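Local atomic coordinates of effector protein B, substrate of the Dot/Icm secretion system (Legionella drancourtii, PDB entry 4JVS), a protein that probably acts as a GTPase-activating protein, a Dot/Icm-secreted effector whose GAP domain would speed GTP hydrolysis by a small GTPase. Residues 36-41 with 200-205; 53-58 with 172-177; 70-75 with 125-130; 237-242 with 269-274. All coordinates share one frame; numbering follows the deposited sequence.

Contact 1 (36-41 with 200-205)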
loop_
_atom_site.group_PDB
_atom_site.type_symbol
_atom_site.label_atom_id
_atom_site.label_comp_id
_atom_site.label_asym_id
_atom_site.label_seq_id
_atom_site.Cartn_x
_atom_site.Cartn_y
_atom_site.Cartn_z
ATOM N N GLU A 36 -18.922 15.760 -1.424
ATOM C CA GLU A 36 -19.258 17.163 -1.396
ATOM C C GLU A 36 -18.073 18.040 -1.138
ATOM O O GLU A 36 -17.977 19.124 -1.637
ATOM C CB GLU A 36 -20.343 17.423 -0.389
ATOM C CG GLU A 36 -21.684 17.040 -0.937
ATOM C CD GLU A 36 -21.880 17.519 -2.341
ATOM O OE1 GLU A 36 -22.252 16.704 -3.186
ATOM O OE2 GLU A 36 -21.665 18.716 -2.583
ATOM N N LEU A 37 -17.192 17.572 -0.299
ATOM C CA LEU A 37 -16.004 18.285 -0.027
ATOM C C LEU A 37 -15.182 18.435 -1.282
ATOM O O LEU A 37 -14.741 19.491 -1.600
ATOM C CB LEU A 37 -15.243 17.473 0.987
ATOM C CG LEU A 37 -13.989 17.972 1.640
ATOM C CD1 LEU A 37 -14.245 19.329 2.212
ATOM C CD2 LEU A 37 -13.617 17.024 2.733
ATOM N N ILE A 38 -15.014 17.383 -2.036
ATOM C CA ILE A 38 -14.258 17.460 -3.250
ATOM C C ILE A 38 -14.893 18.333 -4.293
ATOM O O ILE A 38 -14.249 19.117 -4.923
ATOM C CB ILE A 38 -14.096 16.073 -3.809
ATOM C CG1 ILE A 38 -13.266 15.233 -2.862
ATOM C CG2 ILE A 38 -13.456 16.116 -5.170
ATOM C CD1 ILE A 38 -12.197 15.977 -2.140
ATOM N N ARG A 39 -16.189 18.196 -4.461
ATOM C CA ARG A 39 -16.971 19.037 -5.359
ATOM C C ARG A 39 -16.698 20.503 -5.043
ATOM O O ARG A 39 -16.393 21.295 -5.934
ATOM C CB ARG A 39 -18.462 18.746 -5.194
ATOM C CG ARG A 39 -19.357 19.325 -6.294
ATOM C CD ARG A 39 -20.739 19.710 -5.740
ATOM N NE ARG A 39 -20.758 21.087 -5.232
ATOM C CZ ARG A 39 -21.008 21.448 -3.973
ATOM N NH1 ARG A 39 -21.286 20.545 -3.035
ATOM N NH2 ARG A 39 -20.987 22.733 -3.651
ATOM N N THR A 40 -16.793 20.840 -3.757
ATOM C CA THR A 40 -16.480 22.178 -3.266
ATOM C C THR A 40 -15.084 22.633 -3.662
ATOM O O THR A 40 -14.915 23.702 -4.250
ATOM C CB THR A 40 -16.595 22.265 -1.736
ATOM O OG1 THR A 40 -17.962 22.098 -1.343
ATOM C CG2 THR A 40 -16.105 23.610 -1.250
ATOM N N TRP A 41 -14.082 21.823 -3.342
ATOM C CA TRP A 41 -12.697 22.206 -3.619
ATOM C C TRP A 41 -12.395 22.337 -5.109
ATOM O O TRP A 41 -11.732 23.288 -5.531
ATOM C CB TRP A 41 -11.718 21.248 -2.937
ATOM C CG TRP A 41 -11.765 21.347 -1.448
ATOM C CD1 TRP A 41 -12.416 22.293 -0.705
ATOM C CD2 TRP A 41 -11.150 20.456 -0.510
ATOM N NE1 TRP A 41 -12.238 22.049 0.635
ATOM C CE2 TRP A 41 -11.467 20.928 0.783
ATOM C CE3 TRP A 41 -10.368 19.300 -0.638
ATOM C CZ2 TRP A 41 -11.023 20.290 1.937
ATOM C CZ3 TRP A 41 -9.930 18.670 0.510
ATOM C CH2 TRP A 41 -10.259 19.167 1.781
ATOM N N ASP A 200 -11.009 15.994 -10.301
ATOM C CA ASP A 200 -11.899 15.682 -11.425
ATOM C C ASP A 200 -11.955 14.173 -11.713
ATOM O O ASP A 200 -13.013 13.642 -12.049
ATOM C CB ASP A 200 -11.510 16.470 -12.686
ATOM C CG ASP A 200 -11.626 17.989 -12.500
ATOM O OD1 ASP A 200 -12.532 18.435 -11.751
ATOM O OD2 ASP A 200 -10.812 18.736 -13.100
ATOM N N ASP A 201 -10.826 13.483 -11.572
ATOM C CA ASP A 201 -10.804 12.031 -11.713
ATOM C C ASP A 201 -11.670 11.350 -10.654
ATOM O O ASP A 201 -12.283 10.313 -10.919
ATOM C CB ASP A 201 -9.372 11.495 -11.647
ATOM C CG ASP A 201 -8.589 11.759 -12.924
ATOM O OD1 ASP A 201 -8.932 12.723 -13.650
ATOM O OD2 ASP A 201 -7.630 11.001 -13.205
ATOM N N PHE A 202 -11.719 11.929 -9.453
ATOM C CA PHE A 202 -12.581 11.386 -8.407
ATOM C C PHE A 202 -14.067 11.467 -8.786
ATOM O O PHE A 202 -14.778 10.459 -8.764
ATOM C CB PHE A 202 -12.341 12.071 -7.063
ATOM C CG PHE A 202 -13.128 11.460 -5.943
ATOM C CD1 PHE A 202 -12.714 10.268 -5.358
ATOM C CD2 PHE A 202 -14.293 12.051 -5.494
ATOM C CE1 PHE A 202 -13.447 9.691 -4.331
ATOM C CE2 PHE A 202 -15.032 11.480 -4.471
ATOM C CZ PHE A 202 -14.609 10.299 -3.889
ATOM N N MET A 203 -14.511 12.680 -9.118
ATOM C CA MET A 203 -15.837 12.935 -9.672
ATOM C C MET A 203 -16.255 11.950 -10.763
ATOM O O MET A 203 -17.358 11.395 -10.719
ATOM C CB MET A 203 -15.875 14.335 -10.273
ATOM C CG MET A 203 -16.715 15.335 -9.521
ATOM S SD MET A 203 -15.957 15.809 -7.964
ATOM C CE MET A 203 -16.850 14.758 -6.790
ATOM N N GLN A 204 -15.387 11.761 -11.755
ATOM C CA GLN A 204 -15.681 10.877 -12.879
ATOM C C GLN A 204 -15.928 9.450 -12.411
ATOM O O GLN A 204 -16.937 8.834 -12.767
ATOM C CB GLN A 204 -14.532 10.884 -13.890
ATOM C CG GLN A 204 -14.320 12.213 -14.589
ATOM C CD GLN A 204 -13.042 12.245 -15.433
ATOM O OE1 GLN A 204 -12.401 11.209 -15.665
ATOM N NE2 GLN A 204 -12.668 13.442 -15.894
ATOM N N TYR A 205 -14.991 8.933 -11.620
ATOM C CA TYR A 205 -15.053 7.570 -11.120
ATOM C C TYR A 205 -16.254 7.381 -10.194
ATOM O O TYR A 205 -16.835 6.295 -10.137
ATOM C CB TYR A 205 -13.757 7.231 -10.384
ATOM C CG TYR A 205 -12.523 7.161 -11.267
ATOM C CD1 TYR A 205 -12.596 6.684 -12.570
ATOM C CD2 TYR A 205 -11.278 7.564 -10.788
ATOM C CE1 TYR A 205 -11.460 6.621 -13.374
ATOM C CE2 TYR A 205 -10.140 7.510 -11.585
ATOM C CZ TYR A 205 -10.239 7.034 -12.872
ATOM O OH TYR A 205 -9.118 6.972 -13.657
#

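Contact 2 (53-58 with 172-177)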
loop_
_atom_site.group_PDB
_atom_site.type_symbol
_atom_site.label_atom_id
_atom_site.label_comp_id
_atom_site.label_asym_id
_atom_site.label_seq_id
_atom_site.Cartn_x
_atom_site.Cartn_y
_atom_site.Cartn_z
ATOM N N VAL A 53 -2.637 27.345 -3.921
ATOM C CA VAL A 53 -3.700 26.912 -3.002
ATOM C C VAL A 53 -3.208 26.873 -1.548
ATOM O O VAL A 53 -2.042 26.597 -1.297
ATOM C CB VAL A 53 -4.264 25.521 -3.419
ATOM C CG1 VAL A 53 -3.168 24.457 -3.388
ATOM C CG2 VAL A 53 -5.446 25.113 -2.546
ATOM N N ARG A 54 -4.094 27.148 -0.594
ATOM C CA ARG A 54 -3.730 27.154 0.823
ATOM C C ARG A 54 -4.280 25.943 1.591
ATOM O O ARG A 54 -5.449 25.921 1.999
ATOM C CB ARG A 54 -4.187 28.456 1.498
ATOM C CG ARG A 54 -4.004 29.699 0.636
ATOM C CD ARG A 54 -4.010 30.980 1.454
ATOM N NE ARG A 54 -5.195 31.146 2.300
ATOM C CZ ARG A 54 -6.290 31.813 1.943
ATOM N NH1 ARG A 54 -6.371 32.364 0.743
ATOM N NH2 ARG A 54 -7.306 31.934 2.786
ATOM N N THR A 55 -3.414 24.955 1.810
ATOM C CA THR A 55 -3.796 23.713 2.464
ATOM C C THR A 55 -3.469 23.733 3.946
ATOM O O THR A 55 -3.426 22.685 4.595
ATOM C CB THR A 55 -3.045 22.537 1.850
ATOM O OG1 THR A 55 -1.640 22.716 2.055
ATOM C CG2 THR A 55 -3.320 22.448 0.363
ATOM N N GLU A 56 -3.238 24.928 4.478
ATOM C CA GLU A 56 -2.815 25.104 5.869
ATOM C C GLU A 56 -3.889 24.663 6.871
ATOM O O GLU A 56 -3.578 24.127 7.932
ATOM C CB GLU A 56 -2.430 26.571 6.123
ATOM C CG GLU A 56 -2.228 27.416 4.843
ATOM C CD GLU A 56 -0.977 27.026 4.046
ATOM O OE1 GLU A 56 -0.974 27.200 2.806
ATOM O OE2 GLU A 56 0.005 26.546 4.661
ATOM N N GLU A 57 -5.154 24.883 6.530
ATOM C CA GLU A 57 -6.246 24.580 7.452
ATOM C C GLU A 57 -6.857 23.193 7.231
ATOM O O GLU A 57 -7.886 22.847 7.830
ATOM C CB GLU A 57 -7.307 25.681 7.409
ATOM C CG GLU A 57 -6.729 27.047 7.742
ATOM C CD GLU A 57 -7.777 28.058 8.161
ATOM O OE1 GLU A 57 -7.457 29.271 8.138
ATOM O OE2 GLU A 57 -8.907 27.640 8.515
ATOM N N VAL A 58 -6.203 22.403 6.383
ATOM C CA VAL A 58 -6.623 21.034 6.123
ATOM C C VAL A 58 -6.027 20.090 7.178
ATOM O O VAL A 58 -4.814 20.032 7.361
ATOM C CB VAL A 58 -6.237 20.585 4.680
ATOM C CG1 VAL A 58 -6.643 19.141 4.417
ATOM C CG2 VAL A 58 -6.885 21.491 3.652
ATOM N N LEU A 172 -3.097 12.552 -1.147
ATOM C CA LEU A 172 -1.668 12.519 -1.470
ATOM C C LEU A 172 -1.189 13.867 -2.001
ATOM O O LEU A 172 -0.215 14.444 -1.499
ATOM C CB LEU A 172 -1.391 11.453 -2.533
ATOM C CG LEU A 172 -0.026 10.751 -2.624
ATOM C CD1 LEU A 172 0.189 10.159 -4.001
ATOM C CD2 LEU A 172 1.142 11.634 -2.259
ATOM N N GLN A 173 -1.862 14.356 -3.037
ATOM C CA GLN A 173 -1.447 15.601 -3.665
ATOM C C GLN A 173 -1.523 16.767 -2.681
ATOM O O GLN A 173 -0.652 17.638 -2.693
ATOM C CB GLN A 173 -2.258 15.875 -4.932
ATOM C CG GLN A 173 -2.142 14.777 -5.980
ATOM C CD GLN A 173 -0.712 14.525 -6.430
ATOM O OE1 GLN A 173 0.133 15.421 -6.391
ATOM N NE2 GLN A 173 -0.437 13.298 -6.863
ATOM N N LEU A 174 -2.541 16.769 -1.819
ATOM C CA LEU A 174 -2.666 17.808 -0.795
ATOM C C LEU A 174 -1.527 17.758 0.231
ATOM O O LEU A 174 -0.980 18.793 0.602
ATOM C CB LEU A 174 -4.022 17.732 -0.085
ATOM C CG LEU A 174 -5.267 18.000 -0.938
ATOM C CD1 LEU A 174 -6.527 17.990 -0.073
ATOM C CD2 LEU A 174 -5.145 19.302 -1.722
ATOM N N ARG A 175 -1.179 16.553 0.681
ATOM C CA ARG A 175 -0.080 16.357 1.627
ATOM C C ARG A 175 1.240 16.776 0.988
ATOM O O ARG A 175 2.115 17.328 1.660
ATOM C CB ARG A 175 -0.015 14.891 2.086
ATOM C CG ARG A 175 0.410 14.686 3.542
ATOM C CD ARG A 175 1.618 13.732 3.691
ATOM N NE ARG A 175 1.420 12.445 3.020
ATOM C CZ ARG A 175 2.283 11.897 2.160
ATOM N NH1 ARG A 175 3.424 12.518 1.856
ATOM N NH2 ARG A 175 2.005 10.720 1.597
ATOM N N LEU A 176 1.375 16.511 -0.313
ATOM C CA LEU A 176 2.552 16.938 -1.073
ATOM C C LEU A 176 2.666 18.465 -1.148
ATOM O O LEU A 176 3.711 19.034 -0.845
ATOM C CB LEU A 176 2.548 16.331 -2.486
ATOM C CG LEU A 176 2.982 14.866 -2.606
ATOM C CD1 LEU A 176 2.852 14.356 -4.019
ATOM C CD2 LEU A 176 4.405 14.692 -2.130
ATOM N N ILE A 177 1.595 19.095 -1.553
ATOM C CA ILE A 177 1.524 20.521 -1.673
ATOM C C ILE A 177 1.708 21.155 -0.343
ATOM O O ILE A 177 2.317 22.164 -0.238
ATOM C CB ILE A 177 0.202 20.947 -2.270
ATOM C CG1 ILE A 177 0.324 20.960 -3.780
ATOM C CG2 ILE A 177 -0.152 22.317 -1.788
ATOM C CD1 ILE A 177 -0.956 20.682 -4.498
#

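Contact 3 (70-75 with 125-130)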
loop_
_atom_site.group_PDB
_atom_site.type_symbol
_atom_site.label_atom_id
_atom_site.label_comp_id
_atom_site.label_asym_id
_atom_site.label_seq_id
_atom_site.Cartn_x
_atom_site.Cartn_y
_atom_site.Cartn_z
ATOM N N TYR A 70 -16.624 7.362 3.562
ATOM C CA TYR A 70 -17.209 7.241 2.238
ATOM C C TYR A 70 -16.929 5.901 1.613
ATOM O O TYR A 70 -17.808 5.280 1.095
ATOM C CB TYR A 70 -16.750 8.364 1.314
ATOM C CG TYR A 70 -17.237 8.241 -0.091
ATOM C CD1 TYR A 70 -18.548 8.302 -0.369
ATOM C CD2 TYR A 70 -16.376 8.073 -1.131
ATOM C CE1 TYR A 70 -18.989 8.185 -1.604
ATOM C CE2 TYR A 70 -16.821 7.952 -2.373
ATOM C CZ TYR A 70 -18.127 8.005 -2.602
ATOM O OH TYR A 70 -18.629 7.888 -3.845
ATOM N N LEU A 71 -15.679 5.475 1.667
ATOM C CA LEU A 71 -15.279 4.141 1.245
ATOM C C LEU A 71 -16.124 3.087 1.931
ATOM O O LEU A 71 -16.587 2.143 1.294
ATOM C CB LEU A 71 -13.818 3.897 1.612
ATOM C CG LEU A 71 -12.954 3.122 0.613
ATOM C CD1 LEU A 71 -11.903 2.312 1.353
ATOM C CD2 LEU A 71 -13.789 2.224 -0.288
ATOM N N ASN A 72 -16.308 3.244 3.235
ATOM C CA ASN A 72 -17.150 2.336 4.003
ATOM C C ASN A 72 -18.598 2.279 3.484
ATOM O O ASN A 72 -19.159 1.188 3.317
ATOM C CB ASN A 72 -17.068 2.668 5.497
ATOM C CG ASN A 72 -15.740 2.229 6.119
ATOM O OD1 ASN A 72 -15.241 1.140 5.830
ATOM N ND2 ASN A 72 -15.163 3.076 6.970
ATOM N N THR A 73 -19.179 3.442 3.206
ATOM C CA THR A 73 -20.507 3.529 2.601
ATOM C C THR A 73 -20.573 2.810 1.248
ATOM O O THR A 73 -21.536 2.098 0.950
ATOM C CB THR A 73 -20.911 4.996 2.372
ATOM O OG1 THR A 73 -20.855 5.700 3.609
ATOM C CG2 THR A 73 -22.320 5.083 1.834
ATOM N N VAL A 74 -19.553 3.018 0.425
ATOM C CA VAL A 74 -19.475 2.368 -0.874
ATOM C C VAL A 74 -19.302 0.851 -0.718
ATOM O O VAL A 74 -20.067 0.068 -1.295
ATOM C CB VAL A 74 -18.319 2.938 -1.717
ATOM C CG1 VAL A 74 -18.268 2.257 -3.072
ATOM C CG2 VAL A 74 -18.470 4.431 -1.882
ATOM N N ALA A 75 -18.303 0.440 0.061
ATOM C CA ALA A 75 -18.065 -0.978 0.307
ATOM C C ALA A 75 -19.287 -1.657 0.915
ATOM O O ALA A 75 -19.583 -2.803 0.585
ATOM C CB ALA A 75 -16.846 -1.167 1.214
ATOM N N LEU A 125 -7.532 -2.619 1.185
ATOM C CA LEU A 125 -6.549 -2.215 0.191
ATOM C C LEU A 125 -6.646 -0.742 -0.146
ATOM O O LEU A 125 -5.888 -0.250 -0.984
ATOM C CB LEU A 125 -6.731 -3.019 -1.095
ATOM C CG LEU A 125 -6.405 -4.500 -0.947
ATOM C CD1 LEU A 125 -6.678 -5.273 -2.237
ATOM C CD2 LEU A 125 -4.974 -4.633 -0.506
ATOM N N SER A 126 -7.575 -0.034 0.490
ATOM C CA SER A 126 -7.821 1.348 0.106
ATOM C C SER A 126 -8.102 2.332 1.249
ATOM O O SER A 126 -8.225 3.531 1.013
ATOM C CB SER A 126 -8.929 1.394 -0.943
ATOM O OG SER A 126 -8.482 0.799 -2.157
ATOM N N ILE A 127 -8.183 1.842 2.483
ATOM C CA ILE A 127 -8.389 2.725 3.624
ATOM C C ILE A 127 -7.103 3.452 4.035
ATOM O O ILE A 127 -6.039 2.847 4.173
ATOM C CB ILE A 127 -9.058 1.989 4.815
ATOM C CG1 ILE A 127 -10.577 1.982 4.617
ATOM C CG2 ILE A 127 -8.725 2.665 6.141
ATOM C CD1 ILE A 127 -11.347 1.326 5.727
ATOM N N VAL A 128 -7.215 4.764 4.200
ATOM C CA VAL A 128 -6.080 5.595 4.556
ATOM C C VAL A 128 -6.002 5.734 6.065
ATOM O O VAL A 128 -6.931 6.239 6.695
ATOM C CB VAL A 128 -6.199 7.005 3.940
ATOM C CG1 VAL A 128 -4.897 7.748 4.080
ATOM C CG2 VAL A 128 -6.596 6.912 2.484
ATOM N N ASP A 129 -4.890 5.284 6.636
ATOM C CA ASP A 129 -4.666 5.368 8.071
ATOM C C ASP A 129 -4.579 6.821 8.494
ATOM O O ASP A 129 -3.671 7.539 8.073
ATOM C CB ASP A 129 -3.363 4.656 8.439
ATOM C CG ASP A 129 -3.141 4.591 9.936
ATOM O OD1 ASP A 129 -1.983 4.777 10.382
ATOM O OD2 ASP A 129 -4.135 4.350 10.658
ATOM N N PRO A 130 -5.530 7.265 9.326
ATOM C CA PRO A 130 -5.523 8.652 9.817
ATOM C C PRO A 130 -4.217 9.028 10.544
ATOM O O PRO A 130 -3.746 10.152 10.394
ATOM C CB PRO A 130 -6.720 8.686 10.781
ATOM C CG PRO A 130 -7.647 7.612 10.277
ATOM C CD PRO A 130 -6.742 6.528 9.742
#

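Contact 4 (237-242 with 269-274)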
loop_
_atom_site.group_PDB
_atom_site.type_symbol
_atom_site.label_atom_id
_atom_site.label_comp_id
_atom_site.label_asym_id
_atom_site.label_seq_id
_atom_site.Cartn_x
_atom_site.Cartn_y
_atom_site.Cartn_z
ATOM N N THR A 237 -13.216 -27.058 7.508
ATOM C CA THR A 237 -12.324 -26.152 6.812
ATOM C C THR A 237 -11.476 -25.407 7.775
ATOM O O THR A 237 -10.363 -25.052 7.515
ATOM C CB THR A 237 -13.066 -25.135 5.968
ATOM O OG1 THR A 237 -13.679 -25.798 4.870
ATOM C CG2 THR A 237 -12.098 -24.139 5.445
ATOM N N LEU A 238 -12.090 -25.107 8.884
ATOM C CA LEU A 238 -11.487 -24.301 9.936
ATOM C C LEU A 238 -10.443 -25.072 10.756
ATOM O O LEU A 238 -9.498 -24.480 11.264
ATOM C CB LEU A 238 -12.585 -23.741 10.839
ATOM C CG LEU A 238 -12.268 -22.625 11.832
ATOM C CD1 LEU A 238 -11.751 -21.379 11.135
ATOM C CD2 LEU A 238 -13.523 -22.307 12.630
ATOM N N ASN A 239 -10.610 -26.390 10.879
ATOM C CA ASN A 239 -9.642 -27.226 11.600
ATOM C C ASN A 239 -8.439 -27.581 10.744
ATOM O O ASN A 239 -7.499 -28.224 11.212
ATOM C CB ASN A 239 -10.291 -28.503 12.137
ATOM C CG ASN A 239 -11.286 -28.231 13.252
ATOM O OD1 ASN A 239 -12.474 -28.526 13.119
ATOM N ND2 ASN A 239 -10.805 -27.672 14.360
ATOM N N ALA A 240 -8.482 -27.154 9.488
ATOM C CA ALA A 240 -7.379 -27.355 8.556
ATOM C C ALA A 240 -6.458 -26.129 8.518
ATOM O O ALA A 240 -5.371 -26.158 7.933
ATOM C CB ALA A 240 -7.916 -27.667 7.156
ATOM N N MET A 241 -6.900 -25.046 9.144
ATOM C CA MET A 241 -6.163 -23.792 9.093
ATOM C C MET A 241 -4.906 -23.784 9.965
ATOM O O MET A 241 -4.840 -24.466 10.986
ATOM C CB MET A 241 -7.091 -22.637 9.458
ATOM C CG MET A 241 -8.264 -22.532 8.512
ATOM S SD MET A 241 -8.963 -20.883 8.473
ATOM C CE MET A 241 -9.422 -20.772 6.739
ATOM N N SER A 242 -3.905 -23.017 9.548
ATOM C CA SER A 242 -2.712 -22.821 10.360
ATOM C C SER A 242 -3.036 -21.888 11.509
ATOM O O SER A 242 -4.106 -21.286 11.541
ATOM C CB SER A 242 -1.593 -22.200 9.527
ATOM O OG SER A 242 -1.787 -20.798 9.397
ATOM N N SER A 269 -12.469 -23.758 21.107
ATOM C CA SER A 269 -12.018 -25.010 20.562
ATOM C C SER A 269 -10.788 -25.688 21.052
ATOM O O SER A 269 -10.451 -26.693 20.525
ATOM C CB SER A 269 -11.892 -24.913 19.078
ATOM O OG SER A 269 -11.473 -26.134 18.554
ATOM N N ASP A 270 -10.086 -25.174 22.024
ATOM C CA ASP A 270 -9.127 -26.001 22.731
ATOM C C ASP A 270 -7.960 -26.409 21.884
ATOM O O ASP A 270 -6.832 -26.114 22.216
ATOM C CB ASP A 270 -9.800 -27.255 23.259
ATOM C CG ASP A 270 -9.773 -27.349 24.757
ATOM O OD1 ASP A 270 -9.695 -26.320 25.422
ATOM O OD2 ASP A 270 -9.852 -28.453 25.286
ATOM N N SER A 271 -8.232 -27.166 20.837
ATOM C CA SER A 271 -7.296 -27.461 19.772
ATOM C C SER A 271 -6.978 -26.332 18.836
ATOM O O SER A 271 -5.844 -26.093 18.524
ATOM C CB SER A 271 -7.788 -28.643 18.976
ATOM O OG SER A 271 -8.277 -28.225 17.739
ATOM N N LEU A 272 -8.004 -25.633 18.402
ATOM C CA LEU A 272 -7.878 -24.413 17.603
ATOM C C LEU A 272 -7.198 -23.295 18.389
ATOM O O LEU A 272 -6.355 -22.587 17.858
ATOM C CB LEU A 272 -9.235 -23.928 17.094
ATOM C CG LEU A 272 -9.895 -24.735 15.983
ATOM C CD1 LEU A 272 -11.235 -24.108 15.623
ATOM C CD2 LEU A 272 -8.986 -24.827 14.765
ATOM N N TRP A 273 -7.563 -23.156 19.658
ATOM C CA TRP A 273 -6.969 -22.146 20.522
ATOM C C TRP A 273 -5.467 -22.337 20.713
ATOM O O TRP A 273 -4.715 -21.366 20.808
ATOM C CB TRP A 273 -7.644 -22.148 21.887
ATOM C CG TRP A 273 -6.852 -21.405 22.897
ATOM C CD1 TRP A 273 -6.182 -21.927 23.959
ATOM C CD2 TRP A 273 -6.618 -19.992 22.919
ATOM N NE1 TRP A 273 -5.556 -20.922 24.661
ATOM C CE2 TRP A 273 -5.803 -19.730 24.042
ATOM C CE3 TRP A 273 -7.023 -18.928 22.111
ATOM C CZ2 TRP A 273 -5.388 -18.442 24.368
ATOM C CZ3 TRP A 273 -6.613 -17.654 22.439
ATOM C CH2 TRP A 273 -5.801 -17.421 23.559
ATOM N N GLN A 274 -5.025 -23.573 20.698
ATOM C CA GLN A 274 -3.628 -23.877 20.827
ATOM C C GLN A 274 -2.847 -23.313 19.697
ATOM O O GLN A 274 -1.797 -22.769 19.876
ATOM C CB GLN A 274 -3.479 -25.364 20.740
ATOM C CG GLN A 274 -2.803 -25.992 21.925
ATOM C CD GLN A 274 -2.875 -27.478 21.850
ATOM O OE1 GLN A 274 -3.181 -28.030 20.813
ATOM N NE2 GLN A 274 -2.599 -28.135 22.949
#

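Contact 1 (36-41 with 200-205)
Ile-38 and Met-203 lean across each other at a slant, and the methyl branch CG2 of the isoleucine does the touching. This branch stands anti to its own backbone N and projects from helix 36-41 toward helix 200-205, reaching SD of Met-203 at 3.8 Å. The thioether is bent at chi2 (71°) and again at its last torsion, which brings its end back toward the neighbouring helix although the side chain starts out along the flank. As a result the terminal CE also lies 4.0 Å from Ile-38 CG2, and it comes within 4.2 Å of Arg-39 N.

These are two helices of the N-terminal subdomain of the LepB GAP domain, crossing at a steep angle: the local axes approach to 10.0 Å and their N-to-C directions are 134° apart. Phe-202, one residue before the methionine, points toward helix 36-41. Its CD2 sits 4.2 Å from Ile-38 CG2, with the methyl placed obliquely to the ring. The same ring meets Phe-34 edge to face and rests on Leu-163 and Ile-170 of helix 156-177, so the isoleucine borders a larger aromatic and aliphatic core. Within helix 36-41, away from this contact, Thr-40 OG1 donates to Glu-36 O at 3.0 Å, while Thr-40 N reaches that oxygen from the opposite face of its carbonyl plane.

Contact 2 (53-58 with 172-177)
Thr-55 meets Ile-177 at about a right angle and carries much of this contact. Its CB points at helix 172-177 but stays 4.7 Å from Ile-177 CG2, leaving the touching to the two branches beyond. The methyl CG2, anti to the carbonyl carbon, settles 3.8 Å from Ile-177 CG2 and also reaches Leu-174 CD2 at 4.2 Å, thus bridging residues one turn apart on the helix. The hydroxyl branch is held between the backbone N and the carbonyl carbon (chi1 62°). From there OG1 passes 4.1 Å from Ile-177 CG2 and takes part in a weak hydrogen bond with Gln-178 OE1.

Thr-55 is also the first residue of a type I beta turn ending at Val-58, in the connection between helices 34-45 and 60-80. This turn therefore lies against the C-terminal end of helix 156-177, in the N-terminal subdomain of the GAP domain. Val-53 CG1 adds a second apolar neighbour to Ile-177 CG2, at 4.0 Å. Leu-174 is further enclosed by Leu-26, Trp-41 and Leu-195. Arg-175, whose CB points away from the loop, takes no part here; its salt-bridge partner is an acidic side chain of another protein chain.

Contact 3 (70-75 with 125-130)
Leu-71 and Ile-127 are brought together by the way each side chain leaves its backbone. The leucine, with chi1 at -141°, swings CD1 out from helix 70-75 toward the loop 125-130. In Ile-127 the branch CG2 stands anti to the backbone N, and chi1 of -84° with an extended chi2 (-178°) turns the CG1-CD1 arm back to the helix although its CB starts along the loop. CD1 of Leu-71 lies 3.5 Å from Ile-127 CG1, the two side chains meeting at an oblique angle. That same methyl also rests on the preceding residue, 3.8 Å from the carbonyl carbon of Ser-126 and 3.9 Å from its CB, and so fills the angle between the loop backbone and the isoleucine.

One position along the helix, Asn-72 lies at about a right angle to the isoleucine arm, with OD1 3.9 Å from Ile-127 CD1. This is van der Waals contact; the polar partner of OD1 is Arg-123 NE, from the helix leading into the loop. A further tie comes from Asn-68 of helix 60-80, whose ND2 hydrogen-bonds Val-128 O.

The loop belongs to the side of the GAP domain that faces the other protein chain, a basic side chain of which packs on Ser-126. The side chain of Ser-126 is about 12 Å from the bound aluminum fluoride, near the nucleotide site but not in it. Made of van der Waals contacts, with no hydrogen bond between the segments, the contact itself gives little directional restraint; the bond from Asn-68 to Val-128 O is one that could add it.

Contact 4 (237-242 with 269-274)
Leu-272 drives its branched end against the backbone at Leu-238 and Asn-239, crossing the Leu-238 side chain at about a right angle. The two leucines form the buried part of the contact: CD2 of Leu-272 lies 3.6 Å from the backbone oxygen Leu-238 O, and CD1 is 4.2 Å from both CG and CD2 of Leu-238. With chi2 at 179°, CD1 of Leu-272 continues the line of the chain and CD2 branches off beside it, so the two methyls meet different parts of Leu-238. Leu-246 of helix 243-253 touches both leucines, while Leu-262 and Ile-266 of helix 261-267 pack on Leu-238, so that short helices of the C-terminal subdomain of the GAP domain converge here.

Asn-239 and Ser-271 make the exposed rim. The side chain of Asn-239 brings the end of its amide obliquely up to the tip of Leu-272, whereas its approach to Ser-271 is loose. The ends of the segments are secured elsewhere: Ser-242 OG caps the next helix through Gln-245 N and also bonds Lys-104 O, and Asp-270, in a positive-phi conformation after helix 261-267, forms a salt bridge with Arg-303.

No hydrogen bond joins the two segments, so across the contact they are held by van der Waals packing, with Leu-246 shared by both leucines and exposed Asn-239 bordering Leu-272 on the solvent side.

Contacts 1, 2 and 3 all lie in the N-terminal subdomain and enclose one another along the chain, contact 1 outermost and contact 3 innermost. The centres of contacts 1 and 2 are 16 Å apart, as are those of 1 and 3, and both pairs touch: Trp-41 packs on Leu-174, and Phe-202 on Tyr-70. Helices 34-45, 60-80, 156-177 and 193-214 thus form one continuous bundle. Contact 4 follows in the C-terminal subdomain, its centre 31 Å from that of contact 3 and 47 Å from that of contact 1, beyond the chain's centre. The bundle faces the other protein chain through contacts 2 and 3, whereas contact 4 joins parts of the C-terminal subdomain alone.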